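Local coordinates for protein pyridoxamine 5-phosphate-dependent dehydrase (Escherichia coli, PDB 3B8X) that removes the C3'-hydroxyl group from GDP-4-keto-6-deoxy-D-mannose by a combined transamination-deoxygenation reaction in the biosynthesis of L-colitose for the bacterial O-antigen, at residues B[120-124]-B[354-358]; B[126-132]-B[154-159]. The protein carries 1 engineered substitution. All coordinates share one frame. Numbering follows the deposited sequence.

Contact 1 of 2, residues B[120-124]-B[354-358]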
loop_
_atom_site.group_PDB
_atom_site.type_symbol
_atom_site.label_atom_id
_atom_site.label_comp_id
_atom_site.label_asym_id
_atom_site.label_seq_id
_atom_site.Cartn_x
_atom_site.Cartn_y
_atom_site.Cartn_z
ATOM N N SER B 120 -18.925 16.913 23.020
ATOM C CA SER B 120 -19.172 17.291 21.627
ATOM C C SER B 120 -19.582 16.087 20.799
ATOM O O SER B 120 -20.283 16.198 19.777
ATOM C CB SER B 120 -17.943 17.913 20.987
ATOM O OG SER B 120 -17.521 19.081 21.684
ATOM N N LEU B 121 -19.125 14.927 21.238
ATOM C CA LEU B 121 -19.430 13.759 20.463
ATOM C C LEU B 121 -20.918 13.484 20.628
ATOM O O LEU B 121 -21.633 13.203 19.659
ATOM C CB LEU B 121 -18.536 12.586 20.888
ATOM C CG LEU B 121 -18.932 11.223 20.286
ATOM C CD1 LEU B 121 -18.994 11.210 18.757
ATOM C CD2 LEU B 121 -18.121 10.057 20.829
ATOM N N LYS B 122 -21.388 13.611 21.863
ATOM C CA LYS B 122 -22.799 13.362 22.173
ATOM C C LYS B 122 -23.729 14.255 21.327
ATOM O O LYS B 122 -24.786 13.817 20.834
ATOM C CB LYS B 122 -23.006 13.584 23.673
ATOM C CG LYS B 122 -24.221 12.905 24.297
ATOM C CD LYS B 122 -24.783 13.721 25.500
ATOM C CE LYS B 122 -24.363 13.098 26.853
ATOM N NZ LYS B 122 -24.520 13.984 28.048
ATOM N N GLU B 123 -23.324 15.504 21.134
ATOM C CA GLU B 123 -24.088 16.489 20.360
ATOM C C GLU B 123 -24.128 16.151 18.872
ATOM O O GLU B 123 -25.128 16.367 18.155
ATOM C CB GLU B 123 -23.350 17.822 20.459
ATOM C CG GLU B 123 -24.137 19.097 20.776
ATOM C CD GLU B 123 -23.274 20.381 20.642
ATOM O OE1 GLU B 123 -22.085 20.398 21.084
ATOM O OE2 GLU B 123 -23.799 21.374 20.076
ATOM N N ALA B 124 -22.978 15.690 18.403
ATOM C CA ALA B 124 -22.780 15.389 16.991
ATOM C C ALA B 124 -23.504 14.166 16.417
ATOM O O ALA B 124 -23.773 14.098 15.211
ATOM C CB ALA B 124 -21.287 15.259 16.724
ATOM N N VAL B 354 -18.215 20.323 9.815
ATOM C CA VAL B 354 -17.665 20.439 11.144
ATOM C C VAL B 354 -18.757 20.580 12.177
ATOM O O VAL B 354 -19.605 21.462 12.085
ATOM C CB VAL B 354 -16.788 21.645 11.311
ATOM C CG1 VAL B 354 -16.447 21.738 12.772
ATOM C CG2 VAL B 354 -15.535 21.495 10.511
ATOM N N HIS B 355 -18.705 19.753 13.206
ATOM C CA HIS B 355 -19.670 19.894 14.271
ATOM C C HIS B 355 -19.278 21.043 15.177
ATOM O O HIS B 355 -18.204 21.028 15.767
ATOM C CB HIS B 355 -19.693 18.681 15.168
ATOM C CG HIS B 355 -20.552 18.867 16.379
ATOM N ND1 HIS B 355 -21.897 19.148 16.285
ATOM C CD2 HIS B 355 -20.267 18.819 17.703
ATOM C CE1 HIS B 355 -22.410 19.246 17.497
ATOM N NE2 HIS B 355 -21.442 19.051 18.375
ATOM N N ASN B 356 -20.191 21.994 15.325
ATOM C CA ASN B 356 -20.036 23.097 16.250
ATOM C C ASN B 356 -18.802 23.861 15.885
ATOM O O ASN B 356 -18.795 24.652 14.946
ATOM C CB ASN B 356 -19.913 22.510 17.657
ATOM C CG ASN B 356 -19.778 23.564 18.710
ATOM O OD1 ASN B 356 -20.186 24.707 18.528
ATOM N ND2 ASN B 356 -19.215 23.175 19.839
ATOM N N ASN B 357 -17.734 23.602 16.615
ATOM C CA ASN B 357 -16.485 24.233 16.267
ATOM C C ASN B 357 -15.331 23.318 16.726
ATOM O O ASN B 357 -15.533 22.377 17.478
ATOM C CB ASN B 357 -16.385 25.597 16.956
ATOM C CG ASN B 357 -16.302 25.472 18.466
ATOM O OD1 ASN B 357 -15.361 24.884 18.994
ATOM N ND2 ASN B 357 -17.312 25.976 19.164
ATOM N N VAL B 358 -14.118 23.659 16.331
ATOM C CA VAL B 358 -12.976 22.907 16.798
ATOM C C VAL B 358 -11.997 23.890 17.407
ATOM O O VAL B 358 -10.826 23.946 17.048
ATOM C CB VAL B 358 -12.335 22.130 15.642
ATOM C CG1 VAL B 358 -13.289 20.986 15.245
ATOM C CG2 VAL B 358 -12.054 23.094 14.464
HETATM O O HOH W 1 -17.414 21.210 19.835
#

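Contact 2 of 2, residues B[126-132]-B[154-159]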
loop_
_atom_site.group_PDB
_atom_site.type_symbol
_atom_site.label_atom_id
_atom_site.label_comp_id
_atom_site.label_asym_id
_atom_site.label_seq_id
_atom_site.Cartn_x
_atom_site.Cartn_y
_atom_site.Cartn_z
ATOM N N THR B 126 -26.110 11.967 15.148
ATOM C CA THR B 126 -27.498 12.130 14.697
ATOM C C THR B 126 -28.025 10.829 14.065
ATOM O O THR B 126 -27.348 9.809 14.089
ATOM C CB THR B 126 -27.640 13.339 13.727
ATOM O OG1 THR B 126 -27.632 12.874 12.376
ATOM C CG2 THR B 126 -26.476 14.315 13.913
ATOM N N ASP B 127 -29.234 10.822 13.517
ATOM C CA ASP B 127 -29.724 9.573 12.926
ATOM C C ASP B 127 -28.971 9.208 11.647
ATOM O O ASP B 127 -29.073 8.075 11.170
ATOM C CB ASP B 127 -31.212 9.672 12.606
ATOM C CG ASP B 127 -32.061 9.828 13.844
ATOM O OD1 ASP B 127 -31.663 9.281 14.903
ATOM O OD2 ASP B 127 -33.113 10.503 13.753
ATOM N N SER B 128 -28.269 10.198 11.090
ATOM C CA SER B 128 -27.538 10.059 9.846
ATOM C C SER B 128 -26.141 9.523 10.108
ATOM O O SER B 128 -25.467 9.074 9.185
ATOM C CB SER B 128 -27.501 11.405 9.110
ATOM O OG SER B 128 -26.647 12.347 9.746
ATOM N N THR B 129 -25.761 9.492 11.383
ATOM C CA THR B 129 -24.454 8.989 11.790
ATOM C C THR B 129 -24.417 7.480 11.623
ATOM O O THR B 129 -25.182 6.765 12.275
ATOM C CB THR B 129 -24.136 9.352 13.250
ATOM O OG1 THR B 129 -24.183 10.777 13.400
ATOM C CG2 THR B 129 -22.766 8.835 13.608
ATOM N N LYS B 130 -23.519 7.023 10.745
ATOM C CA LYS B 130 -23.364 5.607 10.416
ATOM C C LYS B 130 -22.170 4.951 11.140
ATOM O O LYS B 130 -22.174 3.738 11.421
ATOM C CB LYS B 130 -23.115 5.455 8.909
ATOM C CG LYS B 130 -24.307 5.745 8.053
ATOM C CD LYS B 130 -25.488 4.863 8.458
ATOM C CE LYS B 130 -26.802 5.329 7.841
ATOM N NZ LYS B 130 -27.703 4.178 7.513
ATOM N N ALA B 131 -21.158 5.752 11.457
ATOM C CA ALA B 131 -19.968 5.225 12.095
ATOM C C ALA B 131 -19.236 6.272 12.923
ATOM O O ALA B 131 -19.369 7.470 12.711
ATOM C CB ALA B 131 -19.023 4.709 10.998
ATOM N N ILE B 132 -18.391 5.794 13.805
ATOM C CA ILE B 132 -17.570 6.679 14.604
ATOM C C ILE B 132 -16.159 6.085 14.549
ATOM O O ILE B 132 -15.907 4.997 15.058
ATOM C CB ILE B 132 -18.029 6.709 16.074
ATOM C CG1 ILE B 132 -19.541 6.913 16.165
ATOM C CG2 ILE B 132 -17.279 7.807 16.864
ATOM C CD1 ILE B 132 -19.946 7.797 17.325
ATOM N N ARG B 154 -27.676 1.907 19.052
ATOM C CA ARG B 154 -28.127 2.410 17.777
ATOM C C ARG B 154 -27.209 1.773 16.731
ATOM O O ARG B 154 -26.173 1.182 17.077
ATOM C CB ARG B 154 -28.019 3.918 17.757
ATOM C CG ARG B 154 -28.746 4.516 18.929
ATOM C CD ARG B 154 -29.164 5.918 18.602
ATOM N NE ARG B 154 -28.276 6.893 19.219
ATOM C CZ ARG B 154 -28.158 8.146 18.804
ATOM N NH1 ARG B 154 -28.876 8.573 17.773
ATOM N NH2 ARG B 154 -27.326 8.968 19.431
ATOM N N ASP B 155 -27.624 1.851 15.470
ATOM C CA ASP B 155 -26.878 1.250 14.364
ATOM C C ASP B 155 -25.714 2.138 13.901
ATOM O O ASP B 155 -25.750 2.750 12.826
ATOM C CB ASP B 155 -27.833 0.892 13.210
ATOM C CG ASP B 155 -27.274 -0.193 12.281
ATOM O OD1 ASP B 155 -26.309 -0.888 12.672
ATOM O OD2 ASP B 155 -27.798 -0.357 11.154
ATOM N N ILE B 156 -24.690 2.254 14.749
ATOM C CA ILE B 156 -23.513 3.082 14.441
ATOM C C ILE B 156 -22.283 2.222 14.646
ATOM O O ILE B 156 -22.058 1.704 15.733
ATOM C CB ILE B 156 -23.370 4.271 15.405
ATOM C CG1 ILE B 156 -24.582 5.204 15.283
ATOM C CG2 ILE B 156 -22.073 5.027 15.093
ATOM C CD1 ILE B 156 -24.975 5.864 16.615
ATOM N N ILE B 157 -21.506 2.031 13.597
ATOM C CA ILE B 157 -20.333 1.193 13.745
ATOM C C ILE B 157 -19.236 1.975 14.480
ATOM O O ILE B 157 -18.991 3.176 14.195
ATOM C CB ILE B 157 -19.762 0.817 12.378
ATOM C CG1 ILE B 157 -20.738 -0.031 11.580
ATOM C CG2 ILE B 157 -18.425 0.107 12.559
ATOM C CD1 ILE B 157 -20.740 0.303 10.093
ATOM N N LEU B 158 -18.516 1.259 15.339
ATOM C CA LEU B 158 -17.384 1.844 16.045
ATOM C C LEU B 158 -16.104 1.238 15.478
ATOM O O LEU B 158 -15.954 -0.021 15.424
ATOM C CB LEU B 158 -17.464 1.493 17.539
ATOM C CG LEU B 158 -16.289 1.901 18.411
ATOM C CD1 LEU B 158 -16.161 3.423 18.486
ATOM C CD2 LEU B 158 -16.374 1.281 19.766
ATOM N N LEU B 159 -15.186 2.138 15.085
ATOM C CA LEU B 159 -13.879 1.696 14.568
ATOM C C LEU B 159 -12.840 2.343 15.438
ATOM O O LEU B 159 -13.126 3.388 15.959
ATOM C CB LEU B 159 -13.676 2.262 13.184
ATOM C CG LEU B 159 -14.743 1.639 12.272
ATOM C CD1 LEU B 159 -14.740 2.322 10.920
ATOM C CD2 LEU B 159 -14.559 0.123 12.199
HETATM O O HOH W 2 -23.920 1.905 10.663
#

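Contact 1 of 2, residues B[120-124]-B[354-358]
The imidazole of His355 is the centrepiece here, lying against the last turn of helix 118-124. Its main apolar contact is a CH-pi interaction: Ala124 CB stands 3.8 Å from the centroid of the ring and 14° off its normal, so the methyl group sits squarely over the face. Obliquely to the same ring come Glu123, whose CB is 3.1 Å from His355 NE2, and the backbone of Ser120, whose O lies 3.3 Å from His355 CD2. Ser120 O is already engaged inside the helix, accepting a hydrogen bond from Ala124 N at 3.1 Å.

One direct polar link joins the segments, a weak hydrogen bond from His355 NE2 to Glu123 OE1 (3.1 Å, 143°), made by an exposed and poorly ordered glutamate. In the large aminotransferase-fold sheet, within this chain strand 351-354 is an outermost strand, next to 103-107, and helix 118-124 packs over that margin: Ser120, Ala124 and His355 all touch Val107, and the His355 backbone is hydrogen-bonded to Phe106.

Beyond the ring, a water bridges Ser120, in helix 118-124, to the loop 355-358. The water donates to Ser120 OG (2.8 Å) and to Asn357 O (3.2 Å) and accepts from Asn356 ND2 (2.7 Å). Ser120 OG is also hydrogen-bonded to Asp117, while Asn357 OD1 accepts from the backbone of Asp359 as helix 359-367 begins.

Contact 2 of 2, residues B[126-132]-B[154-159]
Ile132 and Ile156, the latter just before strand 157-161, bury the most surface where the parallel strands meet, their side chains touching at 3.3 Å between Ile132 CG1 and Ile156 CG2. Ile132 also anchors the backbone pairing: its N donates to Ile157 O (2.7 Å) and its O accepts from Leu159 N (2.9 Å, 173°). One step earlier, Ile157 N donates to Lys130 O at 2.8 Å, giving the register Ala131 with Ile157 and Ile132 with Leu158. Ile156 approaches Lys130 O through a CA-H...O contact of 3.4 Å from its CA and packs its side chain on Ile151 of helix 144-151, the connection in this beta-alpha-beta unit. Leu158 shares a sheet face with Ile132 and reaches the same helix at Phe144 and Ile147, whereas Ala131 and Ile157 meet on the other face, 4.2 Å between Ala131 CB and Ile157 CB.

At the open end, a water donates to Lys130 O (2.6 Å) and to Asp155 O (3.0 Å), and Asp127 OD1 stays 4.1 Å from Arg154 NH1, beyond a salt bridge. The chemistry thus implies that main-chain hydrogen bonds and aliphatic packing hold the strands together, with charge contributing little.

Overall arrangement
The centres of contacts 1 and 2 lie about 14 Å apart, on the same side of the chain's centre. Helix 118-124 leads through a short turn into strand 129-135, so residues 120-124 and 126-132 are near neighbours in sequence; 154-159 follows soon after, and 354-358 returns from far along the chain. Leu121 CD1 packs on Ile132 CD1 at 3.8 Å, bringing the contacts into touch. Both are organised round the large mixed sheet: contact 2 pairs two interior parallel strands, whereas contact 1 packs a helix and a loop beside 351-354, an edge strand within this chain. A local beta-alpha-beta unit is thereby linked to a late segment of this pyridoxal phosphate-dependent fold, away from the active site.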